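Local coordinates for protein ALDH21) (Physcomitrella patens subsp. patens, PDB 5MZ5) that oxidises succinic semialdehyde to succinate with NADP(+) as coenzyme, as a tetrameric member of the aldehyde dehydrogenase family, at residues A[112-117]-A[224-229]; A[120-125]-A[134-139]; A[456-459]-A[465-468]; A[289-294]-A[433-438]. All coordinates share one frame; numbering follows the deposited sequence.

Contact 1 (A[112-117]-A[224-229])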
loop_
_atom_site.group_PDB
_atom_site.type_symbol
_atom_site.label_atom_id
_atom_site.label_comp_id
_atom_site.label_asym_id
_atom_site.label_seq_id
_atom_site.Cartn_x
_atom_site.Cartn_y
_atom_site.Cartn_z
ATOM N N LYS A 112 29.097 -13.540 -5.591
ATOM C CA LYS A 112 30.134 -12.517 -5.755
ATOM C C LYS A 112 31.531 -13.138 -5.719
ATOM O O LYS A 112 32.396 -12.759 -6.506
ATOM C CB LYS A 112 30.007 -11.442 -4.665
ATOM C CG LYS A 112 28.811 -10.527 -4.853
ATOM C CD LYS A 112 28.698 -9.554 -3.703
ATOM C CE LYS A 112 27.560 -8.573 -3.901
ATOM N NZ LYS A 112 27.271 -7.821 -2.656
ATOM N N ASN A 113 31.730 -14.104 -4.809
ATOM C CA ASN A 113 32.973 -14.820 -4.560
ATOM C C ASN A 113 33.376 -15.739 -5.718
ATOM O O ASN A 113 34.563 -15.889 -6.000
ATOM C CB ASN A 113 32.825 -15.625 -3.264
ATOM C CG ASN A 113 34.131 -16.029 -2.645
ATOM O OD1 ASN A 113 34.940 -15.190 -2.231
ATOM N ND2 ASN A 113 34.355 -17.331 -2.553
ATOM N N ARG A 114 32.384 -16.363 -6.370
ATOM C CA ARG A 114 32.582 -17.291 -7.481
ATOM C C ARG A 114 32.152 -16.667 -8.828
ATOM O O ARG A 114 31.935 -17.399 -9.781
ATOM C CB ARG A 114 31.789 -18.592 -7.209
ATOM C CG ARG A 114 32.284 -19.392 -5.996
ATOM C CD ARG A 114 31.408 -20.600 -5.722
ATOM N NE ARG A 114 31.567 -21.652 -6.725
ATOM C CZ ARG A 114 30.907 -22.804 -6.721
ATOM N NH1 ARG A 114 30.024 -23.071 -5.763
ATOM N NH2 ARG A 114 31.110 -23.693 -7.684
ATOM N N PHE A 115 32.059 -15.316 -8.901
ATOM C CA PHE A 115 31.598 -14.546 -10.069
ATOM C C PHE A 115 32.131 -15.029 -11.442
ATOM O O PHE A 115 31.330 -15.419 -12.293
ATOM C CB PHE A 115 31.874 -13.041 -9.891
ATOM C CG PHE A 115 31.203 -12.169 -10.931
ATOM C CD1 PHE A 115 31.844 -11.864 -12.130
ATOM C CD2 PHE A 115 29.952 -11.614 -10.693
ATOM C CE1 PHE A 115 31.220 -11.057 -13.093
ATOM C CE2 PHE A 115 29.330 -10.810 -11.655
ATOM C CZ PHE A 115 29.968 -10.533 -12.846
ATOM N N GLU A 116 33.458 -14.933 -11.669
ATOM C CA GLU A 116 34.094 -15.299 -12.932
ATOM C C GLU A 116 33.905 -16.756 -13.282
ATOM O O GLU A 116 33.598 -17.056 -14.432
ATOM C CB GLU A 116 35.580 -14.890 -12.964
ATOM C CG GLU A 116 36.198 -14.923 -14.364
ATOM C CD GLU A 116 35.504 -14.119 -15.457
ATOM O OE1 GLU A 116 35.670 -14.480 -16.643
ATOM O OE2 GLU A 116 34.816 -13.122 -15.138
ATOM N N GLU A 117 34.045 -17.654 -12.287
ATOM C CA GLU A 117 33.842 -19.093 -12.460
ATOM C C GLU A 117 32.407 -19.389 -12.950
ATOM O O GLU A 117 32.236 -20.177 -13.870
ATOM C CB GLU A 117 34.121 -19.812 -11.135
ATOM C CG GLU A 117 33.857 -21.309 -11.149
ATOM C CD GLU A 117 33.470 -21.895 -9.810
ATOM O OE1 GLU A 117 32.898 -23.009 -9.807
ATOM O OE2 GLU A 117 33.723 -21.244 -8.769
ATOM N N LEU A 224 23.959 -23.212 -7.901
ATOM C CA LEU A 224 23.065 -22.662 -6.862
ATOM C C LEU A 224 22.819 -23.717 -5.768
ATOM O O LEU A 224 22.871 -23.377 -4.591
ATOM C CB LEU A 224 21.737 -22.077 -7.393
ATOM C CG LEU A 224 21.812 -20.702 -8.083
ATOM C CD1 LEU A 224 20.475 -20.347 -8.755
ATOM C CD2 LEU A 224 22.235 -19.572 -7.105
ATOM N N GLY A 225 22.689 -24.979 -6.187
ATOM C CA GLY A 225 22.530 -26.158 -5.340
ATOM C C GLY A 225 23.699 -26.360 -4.402
ATOM O O GLY A 225 23.480 -26.601 -3.218
ATOM N N GLU A 226 24.953 -26.188 -4.907
ATOM C CA GLU A 226 26.187 -26.291 -4.116
ATOM C C GLU A 226 26.198 -25.209 -3.040
ATOM O O GLU A 226 26.537 -25.481 -1.880
ATOM C CB GLU A 226 27.434 -26.109 -4.994
ATOM C CG GLU A 226 27.757 -27.242 -5.944
ATOM C CD GLU A 226 28.817 -26.903 -6.981
ATOM O OE1 GLU A 226 28.757 -27.492 -8.083
ATOM O OE2 GLU A 226 29.689 -26.045 -6.706
ATOM N N ILE A 227 25.844 -23.978 -3.443
ATOM C CA ILE A 227 25.772 -22.818 -2.559
ATOM C C ILE A 227 24.722 -23.083 -1.459
ATOM O O ILE A 227 25.039 -22.964 -0.287
ATOM C CB ILE A 227 25.476 -21.529 -3.381
ATOM C CG1 ILE A 227 26.682 -21.160 -4.278
ATOM C CG2 ILE A 227 25.031 -20.364 -2.471
ATOM C CD1 ILE A 227 26.385 -20.203 -5.425
ATOM N N LEU A 228 23.511 -23.512 -1.851
ATOM C CA LEU A 228 22.401 -23.774 -0.944
ATOM C C LEU A 228 22.674 -24.876 0.054
ATOM O O LEU A 228 22.267 -24.760 1.204
ATOM C CB LEU A 228 21.104 -24.050 -1.732
ATOM C CG LEU A 228 20.480 -22.872 -2.467
ATOM C CD1 LEU A 228 19.268 -23.323 -3.232
ATOM C CD2 LEU A 228 20.125 -21.735 -1.508
ATOM N N HIS A 229 23.387 -25.930 -0.380
ATOM C CA HIS A 229 23.776 -27.078 0.434
ATOM C C HIS A 229 24.604 -26.677 1.665
ATOM O O HIS A 229 24.448 -27.280 2.716
ATOM C CB HIS A 229 24.533 -28.108 -0.442
ATOM C CG HIS A 229 25.250 -29.164 0.343
ATOM N ND1 HIS A 229 24.556 -30.087 1.130
ATOM C CD2 HIS A 229 26.578 -29.382 0.486
ATOM C CE1 HIS A 229 25.482 -30.830 1.714
ATOM N NE2 HIS A 229 26.712 -30.451 1.354
#
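E226 OE2 is gripped end-on by R114, whose two terminal nitrogens both donate to this one oxygen. NH2 lies 2.9 Å from E226 OE2 and NH1 lies 3.1 Å from the same atom. Both N-H bonds are bent, at 151° and 139°, as expected when one acceptor serves two diverging donors. They arrive from the same face of the carboxylate, NH2 on the syn side and NH1 on the anti side, while OE2 itself stays close to the guanidinium plane. The other edge of R114 is held side-on by E117: NE reaches E117 OE2 at 3.0 Å and NH2 reaches E117 OE1 at 2.9 Å, both nearly straight. Four donated hydrogen bonds to two carboxylates thus fix the rotation of the guanidinium. The bend of the arginine chain at chi3 (71°) turns it to serve both acids. I227 CG1 rests obliquely against the guanidinium, 4.1 Å from R114 NH1. A leucine at R114 would probably leave E117 and E226 without their shared counter-charge, with E117 OE1 and E226 OE2 only 5.4 Å apart. R114 sits at the break between helices 97-113 and 115-126, at the N-cap position of the latter, and the salt-bridge network ties that junction to helix 219-229. Strand 38-44 flanks E226 through Y40 and F43, and I227 packs on V107 of helix 97-113.

Contact 2 (A[120-125]-A[134-139])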
loop_
_atom_site.group_PDB
_atom_site.type_symbol
_atom_site.label_atom_id
_atom_site.label_comp_id
_atom_site.label_asym_id
_atom_site.label_seq_id
_atom_site.Cartn_x
_atom_site.Cartn_y
_atom_site.Cartn_z
ATOM N N GLN A 120 32.045 -18.052 -16.589
ATOM C CA GLN A 120 32.736 -18.968 -17.505
ATOM C C GLN A 120 31.909 -20.233 -17.777
ATOM O O GLN A 120 31.802 -20.644 -18.924
ATOM C CB GLN A 120 34.150 -19.329 -16.995
ATOM C CG GLN A 120 35.174 -18.177 -17.096
ATOM C CD GLN A 120 35.535 -17.791 -18.512
ATOM O OE1 GLN A 120 35.587 -18.626 -19.422
ATOM N NE2 GLN A 120 35.817 -16.513 -18.728
ATOM N N THR A 121 31.291 -20.807 -16.722
ATOM C CA THR A 121 30.417 -21.982 -16.787
ATOM C C THR A 121 29.179 -21.667 -17.618
ATOM O O THR A 121 28.753 -22.509 -18.401
ATOM C CB THR A 121 30.047 -22.450 -15.366
ATOM O OG1 THR A 121 31.244 -22.762 -14.657
ATOM C CG2 THR A 121 29.133 -23.664 -15.367
ATOM N N LEU A 122 28.603 -20.459 -17.429
ATOM C CA LEU A 122 27.444 -19.958 -18.156
ATOM C C LEU A 122 27.715 -19.873 -19.637
ATOM O O LEU A 122 26.930 -20.389 -20.418
ATOM C CB LEU A 122 27.054 -18.574 -17.644
ATOM C CG LEU A 122 25.850 -18.456 -16.764
ATOM C CD1 LEU A 122 25.642 -17.004 -16.378
ATOM C CD2 LEU A 122 24.582 -18.977 -17.478
ATOM N N THR A 123 28.819 -19.219 -20.033
ATOM C CA THR A 123 29.232 -19.093 -21.435
ATOM C C THR A 123 29.440 -20.476 -22.069
ATOM O O THR A 123 28.968 -20.731 -23.177
ATOM C CB THR A 123 30.479 -18.204 -21.520
ATOM O OG1 THR A 123 30.037 -16.877 -21.301
ATOM C CG2 THR A 123 31.190 -18.287 -22.890
ATOM N N MET A 124 30.129 -21.365 -21.347
ATOM C CA MET A 124 30.400 -22.726 -21.784
ATOM C C MET A 124 29.100 -23.509 -22.093
ATOM O O MET A 124 28.948 -24.025 -23.208
ATOM C CB MET A 124 31.292 -23.434 -20.737
ATOM C CG MET A 124 31.773 -24.822 -21.136
ATOM S SD MET A 124 30.506 -26.081 -20.802
ATOM C CE MET A 124 30.724 -26.267 -19.022
ATOM N N GLU A 125 28.178 -23.603 -21.118
ATOM C CA GLU A 125 26.970 -24.404 -21.315
ATOM C C GLU A 125 25.867 -23.726 -22.141
ATOM O O GLU A 125 25.001 -24.434 -22.645
ATOM C CB GLU A 125 26.412 -24.891 -19.975
ATOM C CG GLU A 125 25.734 -23.802 -19.153
ATOM C CD GLU A 125 25.033 -24.286 -17.903
ATOM O OE1 GLU A 125 24.891 -25.516 -17.741
ATOM O OE2 GLU A 125 24.601 -23.434 -17.097
ATOM N N ARG A 134 28.578 -12.464 -17.793
ATOM C CA ARG A 134 28.928 -11.623 -16.622
ATOM C C ARG A 134 27.748 -10.749 -16.237
ATOM O O ARG A 134 27.445 -10.644 -15.049
ATOM C CB ARG A 134 30.183 -10.766 -16.879
ATOM C CG ARG A 134 31.459 -11.606 -16.927
ATOM C CD ARG A 134 32.706 -10.750 -16.934
ATOM N NE ARG A 134 33.888 -11.552 -17.251
ATOM C CZ ARG A 134 34.640 -11.386 -18.336
ATOM N NH1 ARG A 134 34.368 -10.416 -19.201
ATOM N NH2 ARG A 134 35.676 -12.182 -18.558
ATOM N N GLY A 135 27.056 -10.196 -17.251
ATOM C CA GLY A 135 25.838 -9.401 -17.079
ATOM C C GLY A 135 24.739 -10.227 -16.423
ATOM O O GLY A 135 24.034 -9.732 -15.540
ATOM N N GLU A 136 24.629 -11.518 -16.799
ATOM C CA GLU A 136 23.651 -12.450 -16.223
ATOM C C GLU A 136 23.949 -12.792 -14.746
ATOM O O GLU A 136 23.002 -12.968 -13.973
ATOM C CB GLU A 136 23.490 -13.712 -17.078
ATOM C CG GLU A 136 22.465 -14.678 -16.507
ATOM C CD GLU A 136 22.070 -15.896 -17.315
ATOM O OE1 GLU A 136 21.296 -16.716 -16.784
ATOM O OE2 GLU A 136 22.548 -16.053 -18.457
ATOM N N VAL A 137 25.251 -12.900 -14.371
ATOM C CA VAL A 137 25.657 -13.176 -12.988
ATOM C C VAL A 137 25.332 -11.937 -12.095
ATOM O O VAL A 137 24.747 -12.105 -11.033
ATOM C CB VAL A 137 27.115 -13.717 -12.847
ATOM C CG1 VAL A 137 27.417 -14.122 -11.407
ATOM C CG2 VAL A 137 27.343 -14.920 -13.777
ATOM N N THR A 138 25.583 -10.717 -12.596
ATOM C CA THR A 138 25.267 -9.451 -11.918
ATOM C C THR A 138 23.762 -9.345 -11.686
ATOM O O THR A 138 23.337 -8.928 -10.614
ATOM C CB THR A 138 25.770 -8.246 -12.766
ATOM O OG1 THR A 138 27.171 -8.383 -13.002
ATOM C CG2 THR A 138 25.482 -6.890 -12.109
ATOM N N ARG A 139 22.963 -9.679 -12.700
ATOM C CA ARG A 139 21.515 -9.608 -12.592
ATOM C C ARG A 139 20.986 -10.657 -11.607
ATOM O O ARG A 139 20.014 -10.376 -10.910
ATOM C CB ARG A 139 20.870 -9.751 -13.971
ATOM C CG ARG A 139 20.969 -8.476 -14.814
ATOM C CD ARG A 139 20.222 -8.635 -16.134
ATOM N NE ARG A 139 18.801 -8.860 -15.894
ATOM C CZ ARG A 139 17.963 -9.414 -16.760
ATOM N NH1 ARG A 139 18.386 -9.782 -17.962
ATOM N NH2 ARG A 139 16.695 -9.618 -16.425
#
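L122 inserts between E136 and V137 where two consecutive helices of the aldehyde dehydrogenase fold, 115-126 and 130-151, turn back on each other after a short connection. The axes of the two short segments make an angle of 124° and approach to 9.8 Å. The tight part is apolar on one side and aliphatic-to-carboxylate on the other: L122 CD2 lies 3.7 Å from E136 OE2, and L122 CD1 runs alongside the E136 chain, 3.9 Å from its CG. E136 CG stands anti to the backbone N (chi1 -179°), which sends the extended chain past the leucine methyls to a salt bridge with K128. An alanine in place of E136 would probably strip one wall from the L122 methyls and leave K128 without this carboxylate. The looser, partly exposed side is different in kind. Q120 NE2 and R134 NH2 come no nearer than 4.3 Å, two donors that do not bond to each other; Q120 NE2 and R134 NE instead both engage the carboxylate of E116. One turn on from E136, R139 belongs to the succinate-binding site. At the packed end, L122 CD1 meets V137 CG2 methyl to methyl at 3.7 Å.

Contact 3 (A[456-459]-A[465-468])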
loop_
_atom_site.group_PDB
_atom_site.type_symbol
_atom_site.label_atom_id
_atom_site.label_comp_id
_atom_site.label_asym_id
_atom_site.label_seq_id
_atom_site.Cartn_x
_atom_site.Cartn_y
_atom_site.Cartn_z
ATOM N N TYR A 456 -0.376 6.980 -25.025
ATOM C CA TYR A 456 -1.321 6.272 -25.902
ATOM C C TYR A 456 -0.786 4.841 -26.052
ATOM O O TYR A 456 -1.552 3.882 -25.929
ATOM C CB TYR A 456 -1.463 6.971 -27.284
ATOM C CG TYR A 456 -2.365 6.230 -28.252
ATOM C CD1 TYR A 456 -1.884 5.162 -29.010
ATOM C CD2 TYR A 456 -3.711 6.555 -28.369
ATOM C CE1 TYR A 456 -2.721 4.444 -29.867
ATOM C CE2 TYR A 456 -4.551 5.864 -29.247
ATOM C CZ TYR A 456 -4.052 4.801 -29.984
ATOM O OH TYR A 456 -4.875 4.098 -30.832
ATOM N N ALA A 457 0.538 4.700 -26.296
ATOM C CA ALA A 457 1.185 3.387 -26.433
ATOM C C ALA A 457 1.081 2.580 -25.120
ATOM O O ALA A 457 0.826 1.379 -25.167
ATOM C CB ALA A 457 2.642 3.557 -26.834
ATOM N N PHE A 458 1.242 3.241 -23.950
ATOM C CA PHE A 458 1.103 2.571 -22.653
ATOM C C PHE A 458 -0.317 2.008 -22.502
ATOM O O PHE A 458 -0.495 0.863 -22.105
ATOM C CB PHE A 458 1.475 3.522 -21.477
ATOM C CG PHE A 458 1.406 2.913 -20.084
ATOM C CD1 PHE A 458 1.770 1.583 -19.860
ATOM C CD2 PHE A 458 1.025 3.682 -18.988
ATOM C CE1 PHE A 458 1.696 1.017 -18.575
ATOM C CE2 PHE A 458 0.994 3.128 -17.695
ATOM C CZ PHE A 458 1.325 1.797 -17.500
ATOM N N GLU A 459 -1.304 2.797 -22.885
ATOM C CA GLU A 459 -2.710 2.441 -22.827
ATOM C C GLU A 459 -3.148 1.329 -23.801
ATOM O O GLU A 459 -3.940 0.472 -23.408
ATOM C CB GLU A 459 -3.549 3.698 -23.084
ATOM C CG GLU A 459 -4.881 3.726 -22.353
ATOM C CD GLU A 459 -4.868 3.636 -20.834
ATOM O OE1 GLU A 459 -5.880 3.142 -20.289
ATOM O OE2 GLU A 459 -3.865 4.037 -20.192
ATOM N N GLY A 465 4.641 -5.231 -20.451
ATOM C CA GLY A 465 5.575 -4.127 -20.275
ATOM C C GLY A 465 5.824 -3.319 -21.530
ATOM O O GLY A 465 6.103 -3.883 -22.592
ATOM N N VAL A 466 5.715 -1.983 -21.409
ATOM C CA VAL A 466 5.961 -1.052 -22.503
ATOM C C VAL A 466 7.265 -0.330 -22.172
ATOM O O VAL A 466 7.369 0.327 -21.137
ATOM C CB VAL A 466 4.777 -0.063 -22.764
ATOM C CG1 VAL A 466 5.113 0.940 -23.881
ATOM C CG2 VAL A 466 3.492 -0.809 -23.097
ATOM N N ILE A 467 8.254 -0.458 -23.050
ATOM C CA ILE A 467 9.535 0.208 -22.857
ATOM C C ILE A 467 9.536 1.522 -23.601
ATOM O O ILE A 467 9.392 1.544 -24.821
ATOM C CB ILE A 467 10.758 -0.685 -23.183
ATOM C CG1 ILE A 467 10.564 -2.132 -22.651
ATOM C CG2 ILE A 467 12.035 -0.035 -22.638
ATOM C CD1 ILE A 467 10.301 -2.365 -21.091
ATOM N N LEU A 468 9.691 2.624 -22.831
ATOM C CA LEU A 468 9.700 3.977 -23.336
ATOM C C LEU A 468 11.133 4.502 -23.492
ATOM O O LEU A 468 11.875 4.618 -22.509
ATOM C CB LEU A 468 8.837 4.884 -22.417
ATOM C CG LEU A 468 8.676 6.374 -22.800
ATOM C CD1 LEU A 468 8.215 6.566 -24.289
ATOM C CD2 LEU A 468 7.708 7.060 -21.836
#
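V466 carries this contact through one methyl, CG2, which faces the backbone of A457 and F458. CG2 is 4.0 Å from A457 O and 4.2 Å from F458 CA, separations that mark van der Waals packing against the main chain of the helix. This branch stands beside the valine's own backbone N and anti to its carbonyl carbon, with CG1 at chi1 177°, a rotation that sets CG2 against the helix. V466 CG1 is 4.7 Å from A457 CB, looser than the CG2 contacts. F458 contributes the margin of its ring: V466 CG2 sits close to the ring plane, 4.4 Å from F458 CD1, so the methyl meets an edge of the phenyl group. The closest backbone approach is between the CA atoms of F458 and V466, 6.1 Å apart. Topologically this is the second half of a beta-alpha-beta crossover, in which strand 443-447 leads through helix 451-460 into strand 465-468, parallel to the first. I446 of the first strand touches both A457 and V466, joining the three elements of the unit. The sheet does not stop at this chain: residues 465-468 pair in parallel with a strand of the second subunit, and L507 of that subunit packs against both F458 and V466.

Contact 4 (A[289-294]-A[433-438])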
loop_
_atom_site.group_PDB
_atom_site.type_symbol
_atom_site.label_atom_id
_atom_site.label_comp_id
_atom_site.label_asym_id
_atom_site.label_seq_id
_atom_site.Cartn_x
_atom_site.Cartn_y
_atom_site.Cartn_z
ATOM N N ASN A 289 7.081 -12.028 -29.343
ATOM C CA ASN A 289 7.380 -11.563 -30.711
ATOM C C ASN A 289 7.313 -10.042 -30.579
ATOM O O ASN A 289 6.388 -9.384 -31.075
ATOM C CB ASN A 289 6.375 -12.133 -31.725
ATOM C CG ASN A 289 6.578 -11.738 -33.167
ATOM O OD1 ASN A 289 7.325 -10.804 -33.512
ATOM N ND2 ASN A 289 5.897 -12.445 -34.046
ATOM N N ALA A 290 8.294 -9.510 -29.823
ATOM C CA ALA A 290 8.376 -8.117 -29.428
ATOM C C ALA A 290 8.619 -7.109 -30.555
ATOM O O ALA A 290 9.628 -7.162 -31.269
ATOM C CB ALA A 290 9.418 -7.936 -28.342
ATOM N N PRO A 291 7.697 -6.128 -30.658
ATOM C CA PRO A 291 7.872 -5.053 -31.640
ATOM C C PRO A 291 8.479 -3.777 -31.003
ATOM O O PRO A 291 8.444 -3.586 -29.789
ATOM C CB PRO A 291 6.441 -4.799 -32.098
ATOM C CG PRO A 291 5.609 -5.084 -30.859
ATOM C CD PRO A 291 6.414 -5.989 -29.945
ATOM N N CYS A 292 8.987 -2.876 -31.838
ATOM C CA CYS A 292 9.481 -1.576 -31.387
ATOM C C CYS A 292 9.070 -0.528 -32.399
ATOM O O CYS A 292 9.245 -0.742 -33.593
ATOM C CB CYS A 292 10.996 -1.572 -31.162
ATOM S SG CYS A 292 11.639 -0.052 -30.395
ATOM N N ILE A 293 8.515 0.593 -31.912
ATOM C CA ILE A 293 8.153 1.755 -32.713
ATOM C C ILE A 293 9.277 2.796 -32.580
ATOM O O ILE A 293 9.698 3.100 -31.470
ATOM C CB ILE A 293 6.783 2.361 -32.295
ATOM C CG1 ILE A 293 5.629 1.389 -32.595
ATOM C CG2 ILE A 293 6.548 3.727 -32.992
ATOM C CD1 ILE A 293 4.223 1.862 -32.182
ATOM N N VAL A 294 9.759 3.323 -33.710
ATOM C CA VAL A 294 10.738 4.401 -33.745
ATOM C C VAL A 294 10.012 5.593 -34.386
ATOM O O VAL A 294 9.842 5.626 -35.598
ATOM C CB VAL A 294 12.084 4.028 -34.448
ATOM C CG1 VAL A 294 13.016 5.248 -34.575
ATOM C CG2 VAL A 294 12.782 2.902 -33.700
ATOM N N LYS A 433 -1.425 -0.615 -33.633
ATOM C CA LYS A 433 -2.309 -1.690 -34.054
ATOM C C LYS A 433 -1.474 -2.859 -34.650
ATOM O O LYS A 433 -1.734 -4.023 -34.335
ATOM C CB LYS A 433 -3.339 -1.162 -35.072
ATOM C CG LYS A 433 -4.416 -2.181 -35.430
ATOM C CD LYS A 433 -5.395 -1.654 -36.468
ATOM C CE LYS A 433 -6.401 -2.714 -36.826
ATOM N NZ LYS A 433 -7.412 -2.199 -37.789
ATOM N N GLU A 434 -0.441 -2.539 -35.448
ATOM C CA GLU A 434 0.425 -3.552 -36.029
ATOM C C GLU A 434 1.327 -4.224 -34.982
ATOM O O GLU A 434 1.610 -5.419 -35.099
ATOM C CB GLU A 434 1.222 -3.004 -37.230
ATOM C CG GLU A 434 1.796 -4.086 -38.128
ATOM C CD GLU A 434 0.873 -5.190 -38.615
ATOM O OE1 GLU A 434 -0.365 -4.990 -38.654
ATOM O OE2 GLU A 434 1.402 -6.257 -38.994
ATOM N N CYS A 435 1.761 -3.460 -33.951
ATOM C CA CYS A 435 2.534 -3.993 -32.818
ATOM C C CYS A 435 1.723 -5.080 -32.120
ATOM O O CYS A 435 2.278 -6.111 -31.741
ATOM C CB CYS A 435 2.899 -2.876 -31.842
ATOM S SG CYS A 435 4.288 -1.868 -32.386
ATOM N N ASN A 436 0.404 -4.840 -31.986
ATOM C CA ASN A 436 -0.579 -5.720 -31.366
ATOM C C ASN A 436 -1.003 -6.868 -32.251
ATOM O O ASN A 436 -1.640 -7.791 -31.744
ATOM C CB ASN A 436 -1.823 -4.918 -30.915
ATOM C CG ASN A 436 -1.544 -3.973 -29.783
ATOM O OD1 ASN A 436 -0.583 -4.136 -29.014
ATOM N ND2 ASN A 436 -2.410 -2.994 -29.624
ATOM N N ASN A 437 -0.670 -6.812 -33.569
ATOM C CA ASN A 437 -1.030 -7.829 -34.566
ATOM C C ASN A 437 -0.114 -9.061 -34.442
ATOM O O ASN A 437 0.728 -9.347 -35.313
ATOM C CB ASN A 437 -1.060 -7.227 -35.995
ATOM C CG ASN A 437 -1.680 -8.137 -37.023
ATOM O OD1 ASN A 437 -2.301 -9.145 -36.690
ATOM N ND2 ASN A 437 -1.521 -7.808 -38.302
ATOM N N THR A 438 -0.293 -9.778 -33.323
ATOM C CA THR A 438 0.489 -10.946 -32.921
ATOM C C THR A 438 -0.300 -11.743 -31.884
ATOM O O THR A 438 -1.175 -11.184 -31.222
ATOM C CB THR A 438 1.882 -10.491 -32.365
ATOM O OG1 THR A 438 2.633 -11.636 -31.963
ATOM C CG2 THR A 438 1.773 -9.515 -31.177
#
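The flat amide of N289 meets T438 OG1 obliquely, with the hydroxyl oxygen tilted well out of the amide plane, 3.8 Å from N289 CB and 4.0 Å from N289 ND2. This is contact without a hydrogen bond. The two polar ends of the amide are taken elsewhere, ND2 by R411 O and OD1 by R325 NE, while T438 OG1 accepts from Y440 N. P291 offers the CB-CG side of its ring to C435: CG is 3.6 Å from C435 CB and equally far from C435 O, and P291 CB is 3.6 Å from C435 SG. C435 SG also touches I293, 3.5 Å from I293 CG1 and 3.7 Å from I293 CD1, so it wedges between P291 and I293. C435 SG is anti to the carbonyl carbon (chi1 -79°), and this rotation sets the thiol against P291 CB and I293 CG1. The CA atoms of P291 and C435 are only 5.6 Å apart. After the helix the chain makes an inverse gamma turn centred on N437, and this brings T438 back to N289. R325 of strand 323-329 donates to C435 O, so the buried carbonyl has a partner. Helix 428-435 thus packs on strand 290-294, which runs parallel to its neighbours 323-329 and 443-447 in a mixed sheet, characteristic of the alpha/beta catalytic domain of aldehyde dehydrogenases, with N289 near E414 of the NADP(+) site.

Contacts 1 and 2 share helix 115-126 and are bridged by a salt bridge, E116 OE2 to R134 NE at 2.8 Å, with contact 2 nested inside the chain loop that contact 1 closes. Contacts 3 and 4 lie on the opposite side of the chain's centre from contact 1 and belong to one sheet, their centres about 11 Å apart without touching. The chemistry follows the setting. Contact 1, only partly buried, relies on charge; contact 2 packs a buried leucine on a valine and a glutamate chain, with a looser polar margin whose bonds go to residues outside it; contacts 3 and 4 are buried helix-on-strand packings of methyls, ring carbons and sulfur. Among the four, contact 3 abuts another subunit most extensively.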